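Local coordinates for solute-binding protein (Thermoactinomyces vulgaris, PDB 2ZYN) that binds cyclodextrin, a ring of alpha-linked glucose units, and probably hands it to a membrane transporter for sugar uptake, at residues K126-V131 / I279-W284; V78-D83 / G283-A288; Q32-K37 / F313-E318. All blocks are in the same frame, centred on the assembly; numbering follows the deposited sequence.

Contact 1 of 3, residues K126-V131 / I279-W284; sequences KAIESV and IGVKGW. With GLC (alpha-D-glucopyranose), chain B.
Lys126 stretches over one face of the Trp284 indole. Its CD stands 3.5 Å from the centroid of the five-membered ring as a CH-pi contact, and a bend at chi3 (66°) brings NZ to 3.4 Å from the centroid of the six-membered ring, a cation-pi contact. The same ammonium is salt-bridged to Glu25. The backbones are drawn tight beside this pair: Lys282 O accepts from Lys126 N at 2.7 Å and from Ala127 N at 3.2 Å, two residues facing one in a classic beta bulge. Antiparallel pairing then continues to Glu129 and Gly280. On the face carrying Ala127, Glu129 and Lys282 the chemistry is polar. Glu129 divides its carboxylate, OE2 meeting Lys282 NZ at 3.0 Å in a salt bridge and OE1 accepting from O2 of the chain B glucose at 2.6 Å. Lys282 NZ reaches further, to Glu318 and to O3 of another glucose, so the pair lines the sugar site. The opposite face is looser and purely apolar: the partly exposed Ile128 rests CG1 against Ile279 CG2 at 3.8 Å and merely approaches Val281 CG2 with CD1. Strand 278-286 is flanked by strand 120-129 here and by strand 77-81 further along, while Trp284 leans on strand 20-25 and Ile128 on the loop at Pro321.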
loop_
_atom_site.group_PDB
_atom_site.type_symbol
_atom_site.label_atom_id
_atom_site.label_comp_id
_atom_site.label_asym_id
_atom_site.label_seq_id
_atom_site.Cartn_x
_atom_site.Cartn_y
_atom_site.Cartn_z
ATOM N N LYS A 126 3.005 8.025 8.210
ATOM C CA LYS A 126 1.796 8.814 7.969
ATOM C C LYS A 126 0.559 7.927 8.021
ATOM O O LYS A 126 -0.514 8.363 8.454
ATOM C CB LYS A 126 1.850 9.456 6.581
ATOM C CG LYS A 126 3.074 10.323 6.318
ATOM C CD LYS A 126 3.347 10.438 4.829
ATOM C CE LYS A 126 2.252 11.197 4.103
ATOM N NZ LYS A 126 2.596 11.328 2.664
ATOM N N ALA A 127 0.715 6.690 7.552
ATOM C CA ALA A 127 -0.398 5.760 7.380
ATOM C C ALA A 127 0.036 4.303 7.494
ATOM O O ALA A 127 1.111 3.923 7.028
ATOM C CB ALA A 127 -1.067 5.988 6.029
ATOM N N ILE A 128 -0.818 3.502 8.121
ATOM C CA ILE A 128 -0.672 2.053 8.154
ATOM C C ILE A 128 -1.947 1.466 7.553
ATOM O O ILE A 128 -3.058 1.950 7.827
ATOM C CB ILE A 128 -0.395 1.533 9.592
ATOM C CG1 ILE A 128 -0.049 0.040 9.571
ATOM C CG2 ILE A 128 -1.562 1.872 10.535
ATOM C CD1 ILE A 128 0.793 -0.427 10.769
ATOM N N GLU A 129 -1.793 0.453 6.706
ATOM C CA GLU A 129 -2.911 0.024 5.860
ATOM C C GLU A 129 -2.920 -1.451 5.477
ATOM O O GLU A 129 -1.874 -2.079 5.321
ATOM C CB GLU A 129 -2.957 0.885 4.591
ATOM C CG GLU A 129 -1.811 0.626 3.615
ATOM C CD GLU A 129 -1.620 1.731 2.591
ATOM O OE1 GLU A 129 -0.745 1.568 1.717
ATOM O OE2 GLU A 129 -2.333 2.758 2.651
ATOM N N SER A 130 -4.128 -1.984 5.324
ATOM C CA SER A 130 -4.357 -3.278 4.700
ATOM C C SER A 130 -5.649 -3.173 3.908
ATOM O O SER A 130 -6.530 -2.399 4.268
ATOM C CB SER A 130 -4.496 -4.370 5.758
ATOM O OG SER A 130 -4.967 -5.569 5.178
ATOM N N VAL A 131 -5.752 -3.937 2.825
ATOM C CA VAL A 131 -7.027 -4.066 2.126
ATOM C C VAL A 131 -8.002 -4.848 3.005
ATOM O O VAL A 131 -7.586 -5.644 3.849
ATOM C CB VAL A 131 -6.886 -4.760 0.746
ATOM C CG1 VAL A 131 -6.030 -3.908 -0.199
ATOM C CG2 VAL A 131 -6.325 -6.185 0.893
ATOM N N ILE A 279 0.439 -5.808 4.999
ATOM C CA ILE A 279 0.345 -4.543 5.728
ATOM C C ILE A 279 1.328 -3.574 5.077
ATOM O O ILE A 279 2.487 -3.923 4.830
ATOM C CB ILE A 279 0.674 -4.688 7.239
ATOM C CG1 ILE A 279 -0.252 -5.713 7.905
ATOM C CG2 ILE A 279 0.591 -3.326 7.958
ATOM C CD1 ILE A 279 0.264 -6.215 9.243
ATOM N N GLY A 280 0.848 -2.369 4.781
ATOM C CA GLY A 280 1.678 -1.320 4.198
ATOM C C GLY A 280 1.842 -0.141 5.137
ATOM O O GLY A 280 0.893 0.265 5.807
ATOM N N VAL A 281 3.057 0.392 5.200
ATOM C CA VAL A 281 3.328 1.622 5.931
ATOM C C VAL A 281 3.811 2.690 4.959
ATOM O O VAL A 281 4.765 2.475 4.206
ATOM C CB VAL A 281 4.343 1.420 7.089
ATOM C CG1 VAL A 281 4.516 2.717 7.872
ATOM C CG2 VAL A 281 3.857 0.312 8.027
ATOM N N LYS A 282 3.127 3.830 4.968
ATOM C CA LYS A 282 3.536 4.985 4.175
ATOM C C LYS A 282 4.146 6.035 5.090
ATOM O O LYS A 282 3.516 6.484 6.048
ATOM C CB LYS A 282 2.357 5.549 3.373
ATOM C CG LYS A 282 1.915 4.621 2.244
ATOM C CD LYS A 282 0.864 5.230 1.321
ATOM C CE LYS A 282 -0.513 5.185 1.942
ATOM N NZ LYS A 282 -1.583 5.045 0.916
ATOM N N GLY A 283 5.393 6.392 4.813
ATOM C CA GLY A 283 6.082 7.401 5.601
ATOM C C GLY A 283 6.598 8.548 4.762
ATOM O O GLY A 283 6.557 8.497 3.526
ATOM N N TRP A 284 7.049 9.598 5.441
ATOM C CA TRP A 284 7.850 10.627 4.800
ATOM C C TRP A 284 9.295 10.167 4.865
ATOM O O TRP A 284 9.757 9.696 5.904
ATOM C CB TRP A 284 7.710 11.978 5.504
ATOM C CG TRP A 284 6.393 12.676 5.291
ATOM C CD1 TRP A 284 5.483 13.003 6.251
ATOM C CD2 TRP A 284 5.849 13.133 4.048
ATOM N NE1 TRP A 284 4.404 13.643 5.686
ATOM C CE2 TRP A 284 4.604 13.735 4.334
ATOM C CE3 TRP A 284 6.293 13.093 2.716
ATOM C CZ2 TRP A 284 3.794 14.289 3.340
ATOM C CZ3 TRP A 284 5.486 13.649 1.729
ATOM C CH2 TRP A 284 4.251 14.239 2.050
HETATM C C1 GLC B . -2.248 0.757 -2.493
HETATM C C2 GLC B . -1.094 0.720 -1.465
HETATM C C3 GLC B . 0.288 0.289 -2.102
HETATM C C4 GLC B . 0.167 -0.833 -3.158
HETATM C C5 GLC B . -0.941 -0.518 -4.189
HETATM C C6 GLC B . -1.113 -1.638 -5.226
HETATM O O2 GLC B . -0.937 1.992 -0.811
HETATM O O3 GLC B . 1.154 -0.217 -1.099
HETATM O O4 GLC B . 1.408 -0.988 -3.845
HETATM O O5 GLC B . -2.204 -0.290 -3.535
HETATM O O6 GLC B . -1.771 -1.109 -6.349
#

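Contact 2 of 3, residues V78-D83 / G283-A288; sequences VTWPHD and GWYLSA. With GLC (alpha-D-glucopyranose), chain C; GLC (alpha-D-glucopyranose), chain B.
Backbone hydrogen bonds join Val78 and Tyr285 in both directions, Tyr285 N to Val78 O at 2.8 Å and Val78 N to Tyr285 O at 3.1 Å, in an antiparallel hydrogen-bonded pair. Beyond it the strands diverge, their axes at 129°, and side chains take over the bonding. Thr79 OG1 donates to Gly283 O at 2.8 Å from above the carbonyl plane; chi1 of -174° swings this hydroxyl round to the far strand. The phenol of Tyr285 spans the widening gap, its OH donating to Trp80 O at 2.7 Å, nearly along the C=O axis.

Aromatic contacts lie beside that bond. Tyr285 turns an edge to the face of the Trp80 indole, with the planes at 55° and CE2 of Tyr285 3.5 Å from NE1 of Trp80. Trp284 presents CE3 to Val78 O near the plane of its ring. Apolar packing adds Val78 CG2 against Tyr285 CB. A phenylalanine in place of Tyr285 would probably keep the edge-to-face stack but leave Trp80 O without its hydroxyl donor, freeing the divergent end of the pair to shift.

The sugar is met by Pro81 and by Asp83, which lies in a 3-10 segment. Asp83 grips the glucose of chain C with both oxygens, OD2 accepting from O3 at 2.7 Å and OD1 from O2, while Pro81 CG lies 3.3 Å from O3 of the chain B glucose. The chemistry is thus divided: backbone, hydroxyl and ring contacts fix the strand inside the protein, and a carboxylate close by reads a neighbouring pair of sugar hydroxyls, consistent with a site that binds glucose units.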
loop_
_atom_site.group_PDB
_atom_site.type_symbol
_atom_site.label_atom_id
_atom_site.label_comp_id
_atom_site.label_asym_id
_atom_site.label_seq_id
_atom_site.Cartn_x
_atom_site.Cartn_y
_atom_site.Cartn_z
ATOM N N VAL A 78 9.893 12.966 0.401
ATOM C CA VAL A 78 9.202 12.101 -0.555
ATOM C C VAL A 78 8.406 11.044 0.216
ATOM O O VAL A 78 8.591 10.883 1.421
ATOM C CB VAL A 78 10.202 11.409 -1.523
ATOM C CG1 VAL A 78 10.896 12.441 -2.416
ATOM C CG2 VAL A 78 11.241 10.582 -0.743
ATOM N N THR A 79 7.519 10.334 -0.475
ATOM C CA THR A 79 6.710 9.293 0.161
ATOM C C THR A 79 6.395 8.120 -0.770
ATOM O O THR A 79 6.103 8.311 -1.949
ATOM C CB THR A 79 5.395 9.881 0.760
ATOM O OG1 THR A 79 4.695 8.865 1.489
ATOM C CG2 THR A 79 4.491 10.474 -0.338
ATOM N N TRP A 80 6.477 6.915 -0.215
ATOM C CA TRP A 80 6.023 5.685 -0.873
ATOM C C TRP A 80 5.895 4.553 0.143
ATOM O O TRP A 80 6.499 4.626 1.221
ATOM C CB TRP A 80 6.924 5.279 -2.053
ATOM C CG TRP A 80 8.387 5.149 -1.753
ATOM C CD1 TRP A 80 9.008 4.121 -1.103
ATOM C CD2 TRP A 80 9.417 6.067 -2.133
ATOM N NE1 TRP A 80 10.362 4.349 -1.044
ATOM C CE2 TRP A 80 10.641 5.536 -1.668
ATOM C CE3 TRP A 80 9.424 7.289 -2.817
ATOM C CZ2 TRP A 80 11.865 6.189 -1.860
ATOM C CZ3 TRP A 80 10.642 7.941 -3.009
ATOM C CH2 TRP A 80 11.847 7.383 -2.536
ATOM N N PRO A 81 5.096 3.513 -0.179
ATOM C CA PRO A 81 4.979 2.377 0.743
ATOM C C PRO A 81 6.332 1.716 1.032
ATOM O O PRO A 81 7.205 1.680 0.170
ATOM C CB PRO A 81 4.049 1.410 0.006
ATOM C CG PRO A 81 3.299 2.257 -0.963
ATOM C CD PRO A 81 4.257 3.327 -1.380
ATOM N N HIS A 82 6.476 1.193 2.246
ATOM C CA HIS A 82 7.765 0.765 2.784
ATOM C C HIS A 82 8.424 -0.426 2.084
ATOM O O HIS A 82 9.596 -0.700 2.336
ATOM C CB HIS A 82 7.594 0.409 4.257
ATOM C CG HIS A 82 6.831 -0.857 4.467
ATOM N ND1 HIS A 82 7.447 -2.071 4.683
ATOM C CD2 HIS A 82 5.502 -1.109 4.444
ATOM C CE1 HIS A 82 6.529 -3.011 4.808
ATOM N NE2 HIS A 82 5.339 -2.453 4.669
ATOM N N ASP A 83 7.686 -1.152 1.242
ATOM C CA ASP A 83 8.231 -2.367 0.618
ATOM C C ASP A 83 9.518 -2.106 -0.159
ATOM O O ASP A 83 10.407 -2.954 -0.202
ATOM C CB ASP A 83 7.205 -3.070 -0.280
ATOM C CG ASP A 83 6.606 -2.151 -1.321
ATOM O OD1 ASP A 83 5.854 -1.234 -0.936
ATOM O OD2 ASP A 83 6.848 -2.362 -2.531
ATOM N N GLY A 283 5.393 6.392 4.813
ATOM C CA GLY A 283 6.082 7.401 5.601
ATOM C C GLY A 283 6.598 8.548 4.762
ATOM O O GLY A 283 6.557 8.497 3.526
ATOM N N TRP A 284 7.049 9.598 5.441
ATOM C CA TRP A 284 7.850 10.627 4.800
ATOM C C TRP A 284 9.295 10.167 4.865
ATOM O O TRP A 284 9.757 9.696 5.904
ATOM C CB TRP A 284 7.710 11.978 5.504
ATOM C CG TRP A 284 6.393 12.676 5.291
ATOM C CD1 TRP A 284 5.483 13.003 6.251
ATOM C CD2 TRP A 284 5.849 13.133 4.048
ATOM N NE1 TRP A 284 4.404 13.643 5.686
ATOM C CE2 TRP A 284 4.604 13.735 4.334
ATOM C CE3 TRP A 284 6.293 13.093 2.716
ATOM C CZ2 TRP A 284 3.794 14.289 3.340
ATOM C CZ3 TRP A 284 5.486 13.649 1.729
ATOM C CH2 TRP A 284 4.251 14.239 2.050
ATOM N N TYR A 285 10.005 10.287 3.750
ATOM C CA TYR A 285 11.427 9.968 3.729
ATOM C C TYR A 285 12.210 11.217 3.383
ATOM O O TYR A 285 11.658 12.172 2.830
ATOM C CB TYR A 285 11.732 8.849 2.731
ATOM C CG TYR A 285 10.832 7.636 2.861
ATOM C CD1 TYR A 285 10.688 6.974 4.082
ATOM C CD2 TYR A 285 10.125 7.154 1.762
ATOM C CE1 TYR A 285 9.859 5.863 4.208
ATOM C CE2 TYR A 285 9.294 6.042 1.875
ATOM C CZ TYR A 285 9.165 5.403 3.098
ATOM O OH TYR A 285 8.340 4.306 3.211
ATOM N N LEU A 286 13.493 11.207 3.728
ATOM C CA LEU A 286 14.369 12.338 3.470
ATOM C C LEU A 286 15.359 11.958 2.381
ATOM O O LEU A 286 16.134 11.015 2.547
ATOM C CB LEU A 286 15.092 12.759 4.755
ATOM C CG LEU A 286 16.145 13.877 4.683
ATOM C CD1 LEU A 286 15.561 15.198 4.193
ATOM C CD2 LEU A 286 16.803 14.058 6.043
ATOM N N SER A 287 15.299 12.683 1.265
ATOM C CA SER A 287 16.177 12.463 0.120
ATOM C C SER A 287 17.639 12.595 0.525
ATOM O O SER A 287 18.000 13.501 1.276
ATOM C CB SER A 287 15.866 13.469 -0.987
ATOM O OG SER A 287 16.805 13.373 -2.044
ATOM N N ALA A 288 18.469 11.690 0.014
ATOM C CA ALA A 288 19.910 11.728 0.258
ATOM C C ALA A 288 20.556 12.912 -0.464
ATOM O O ALA A 288 21.741 13.193 -0.283
ATOM C CB ALA A 288 20.549 10.424 -0.185
HETATM C C1 GLC C . 2.134 -2.194 -3.607
HETATM C C2 GLC C . 3.573 -1.824 -3.286
HETATM C C3 GLC C . 4.228 -1.122 -4.480
HETATM C C4 GLC C . 4.087 -1.951 -5.802
HETATM C C5 GLC C . 2.625 -2.393 -6.021
HETATM C C6 GLC C . 2.457 -3.400 -7.137
HETATM O O2 GLC C . 3.667 -1.023 -2.120
HETATM O O3 GLC C . 5.561 -0.755 -4.272
HETATM O O4 GLC C . 4.450 -1.108 -6.862
HETATM O O5 GLC C . 2.071 -2.980 -4.811
HETATM O O6 GLC C . 1.102 -3.460 -7.525
HETATM C C1 GLC B . -2.248 0.757 -2.493
HETATM C C2 GLC B . -1.094 0.720 -1.465
HETATM C C3 GLC B . 0.288 0.289 -2.102
HETATM C C4 GLC B . 0.167 -0.833 -3.158
HETATM C C5 GLC B . -0.941 -0.518 -4.189
HETATM C C6 GLC B . -1.113 -1.638 -5.226
HETATM O O2 GLC B . -0.937 1.992 -0.811
HETATM O O3 GLC B . 1.154 -0.217 -1.099
HETATM O O4 GLC B . 1.408 -0.988 -3.845
HETATM O O5 GLC B . -2.204 -0.290 -3.535
HETATM O O6 GLC B . -1.771 -1.109 -6.349
#

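Contact 3 of 3, residues Q32-K37 / F313-E318; sequences QLNNTK and FKETGE
Glu315 has its CG anti to the backbone N (chi1 -176°) and runs on extended, which carries its carboxylate across to helix 31-47, where Asn34 and Asn35 take the same first torsion and hold their amides out to it. Asn34 ND2 donates to OE1 of Glu315 at 2.7 Å, on the syn lone pair, and the oxygen lies in the amide plane although the carboxylate itself is turned 67° from it. Asn35 slides past Glu315 in the reverse direction, and its ND2 donates to OE2 at 2.9 Å, an oxygen whose place is less sure. Next to this pair, the Thr316 methyl CG2 packs on Gln32 CA at 3.8 Å.

Helix 31-47 is the connection of a beta-alpha-beta unit, between the parallel strands 20-25 and 50-55, and it meets the last turn of helix 306-316 here. That helix closes through an ST turn, Thr316 OG1 accepting from Glu318 N at 3.2 Å, with Gly317 leaving the helix at positive phi. OG1 is also bonded to Arg312 O.

The turn sets Glu318 over Gln32, whose amide stacks on the carboxylate with the planes 22° apart; this is a stack, not a hydrogen bond. One water joins the pair, donating to Glu318 OE1 at 2.7 Å and, weakly, to Gln32 OE1; a second accepts from Gln32 NE2 at 2.9 Å and donates to Thr316 O. Glu318 is salt-bridged to Arg312 and Lys282, which probably offset its charge. Gln32 OE1 accepts from Asn26, and Gln32 NE2 also makes a weak hydrogen bond to O2 of a bound glucose.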
loop_
_atom_site.group_PDB
_atom_site.type_symbol
_atom_site.label_atom_id
_atom_site.label_comp_id
_atom_site.label_asym_id
_atom_site.label_seq_id
_atom_site.Cartn_x
_atom_site.Cartn_y
_atom_site.Cartn_z
ATOM N N GLN A 32 -5.371 13.748 0.009
ATOM C CA GLN A 32 -3.994 13.544 0.463
ATOM C C GLN A 32 -3.113 14.725 0.089
ATOM O O GLN A 32 -2.323 15.208 0.907
ATOM C CB GLN A 32 -3.414 12.255 -0.111
ATOM C CG GLN A 32 -4.063 10.990 0.420
ATOM C CD GLN A 32 -3.465 9.730 -0.172
ATOM O OE1 GLN A 32 -2.337 9.735 -0.669
ATOM N NE2 GLN A 32 -4.219 8.639 -0.120
ATOM N N LEU A 33 -3.267 15.199 -1.144
ATOM C CA LEU A 33 -2.524 16.359 -1.615
ATOM C C LEU A 33 -2.895 17.598 -0.806
ATOM O O LEU A 33 -2.015 18.320 -0.339
ATOM C CB LEU A 33 -2.767 16.596 -3.109
ATOM C CG LEU A 33 -2.026 17.759 -3.777
ATOM C CD1 LEU A 33 -0.510 17.594 -3.707
ATOM C CD2 LEU A 33 -2.479 17.897 -5.220
ATOM N N ASN A 34 -4.195 17.829 -0.629
ATOM C CA ASN A 34 -4.654 19.019 0.082
ATOM C C ASN A 34 -4.208 19.050 1.540
ATOM O O ASN A 34 -3.775 20.094 2.031
ATOM C CB ASN A 34 -6.171 19.178 -0.008
ATOM C CG ASN A 34 -6.650 20.498 0.579
ATOM O OD1 ASN A 34 -6.415 21.567 0.015
ATOM N ND2 ASN A 34 -7.314 20.427 1.721
ATOM N N ASN A 35 -4.308 17.910 2.224
ATOM C CA ASN A 35 -3.948 17.853 3.638
ATOM C C ASN A 35 -2.482 18.198 3.882
ATOM O O ASN A 35 -2.148 18.866 4.857
ATOM C CB ASN A 35 -4.275 16.492 4.249
ATOM C CG ASN A 35 -4.088 16.479 5.747
ATOM O OD1 ASN A 35 -3.032 16.096 6.241
ATOM N ND2 ASN A 35 -5.101 16.932 6.478
ATOM N N THR A 36 -1.615 17.741 2.988
ATOM C CA THR A 36 -0.193 18.061 3.082
ATOM C C THR A 36 0.065 19.526 2.714
ATOM O O THR A 36 0.875 20.196 3.359
ATOM C CB THR A 36 0.655 17.070 2.257
ATOM O OG1 THR A 36 0.414 15.744 2.746
ATOM C CG2 THR A 36 2.143 17.376 2.381
ATOM N N LYS A 37 -0.649 20.029 1.709
ATOM C CA LYS A 37 -0.624 21.458 1.390
ATOM C C LYS A 37 -1.029 22.306 2.602
ATOM O O LYS A 37 -0.404 23.338 2.877
ATOM C CB LYS A 37 -1.524 21.772 0.187
ATOM C CG LYS A 37 -0.909 21.397 -1.153
ATOM C CD LYS A 37 -1.789 21.827 -2.320
ATOM C CE LYS A 37 -1.200 21.407 -3.657
ATOM N NZ LYS A 37 0.099 22.066 -3.971
ATOM N N PHE A 313 -6.034 12.062 9.202
ATOM C CA PHE A 313 -7.023 10.991 9.220
ATOM C C PHE A 313 -8.409 11.512 8.851
ATOM O O PHE A 313 -9.107 10.906 8.036
ATOM C CB PHE A 313 -7.080 10.266 10.565
ATOM C CG PHE A 313 -8.291 9.387 10.709
ATOM C CD1 PHE A 313 -8.348 8.148 10.073
ATOM C CD2 PHE A 313 -9.394 9.815 11.445
ATOM C CE1 PHE A 313 -9.477 7.342 10.180
ATOM C CE2 PHE A 313 -10.525 9.019 11.560
ATOM C CZ PHE A 313 -10.568 7.783 10.930
ATOM N N LYS A 314 -8.804 12.633 9.451
ATOM C CA LYS A 314 -10.133 13.199 9.200
ATOM C C LYS A 314 -10.363 13.503 7.725
ATOM O O LYS A 314 -11.435 13.222 7.183
ATOM C CB LYS A 314 -10.370 14.457 10.038
ATOM C CG LYS A 314 -10.521 14.194 11.520
ATOM C CD LYS A 314 -10.721 15.501 12.268
ATOM C CE LYS A 314 -10.187 15.413 13.686
ATOM N NZ LYS A 314 -10.255 16.739 14.353
ATOM N N GLU A 315 -9.342 14.050 7.071
ATOM C CA GLU A 315 -9.475 14.451 5.677
ATOM C C GLU A 315 -9.260 13.309 4.681
ATOM O O GLU A 315 -10.039 13.156 3.735
ATOM C CB GLU A 315 -8.540 15.616 5.363
ATOM C CG GLU A 315 -8.690 16.155 3.953
ATOM C CD GLU A 315 -7.975 17.467 3.750
ATOM O OE1 GLU A 315 -8.193 18.097 2.695
ATOM O OE2 GLU A 315 -7.202 17.871 4.646
ATOM N N THR A 316 -8.208 12.520 4.895
ATOM C CA THR A 316 -7.783 11.496 3.929
ATOM C C THR A 316 -8.367 10.107 4.195
ATOM O O THR A 316 -8.410 9.263 3.291
ATOM C CB THR A 316 -6.242 11.358 3.877
ATOM O OG1 THR A 316 -5.787 10.671 5.049
ATOM C CG2 THR A 316 -5.566 12.720 3.792
ATOM N N GLY A 317 -8.787 9.865 5.437
ATOM C CA GLY A 317 -9.316 8.565 5.836
ATOM C C GLY A 317 -8.249 7.522 6.134
ATOM O O GLY A 317 -8.574 6.385 6.484
ATOM N N GLU A 318 -6.981 7.913 6.003
ATOM C CA GLU A 318 -5.851 7.006 6.212
ATOM C C GLU A 318 -5.453 6.954 7.679
ATOM O O GLU A 318 -5.284 7.991 8.327
ATOM C CB GLU A 318 -4.652 7.409 5.344
ATOM C CG GLU A 318 -4.952 7.439 3.854
ATOM C CD GLU A 318 -3.713 7.282 2.992
ATOM O OE1 GLU A 318 -2.783 8.111 3.093
ATOM O OE2 GLU A 318 -3.681 6.323 2.194
HETATM O O HOH W 1 -6.963 8.954 0.872
HETATM O O HOH W 2 -0.869 8.241 1.143
#

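Overall arrangement
From the N terminus the chain first passes 32-37, then 78-83, then 126-131, and each waits for a partner much later in the sequence. Contact 1 closes the innermost loop when 279-284 returns to 126-131. Contact 2 follows at once on the same strand, 278-286, with Gly283 and Trp284 shared, so that 77-81 and 120-129 both pair with it in one sheet. Contact 3 closes last and encloses the other two, bringing the end of helix 306-316 to helix 31-47. The layers touch: Glu318 of contact 3 reaches Lys282, Thr36 packs on Trp284, and His82 of contact 2 probably hydrogen-bonds to Ile279 O.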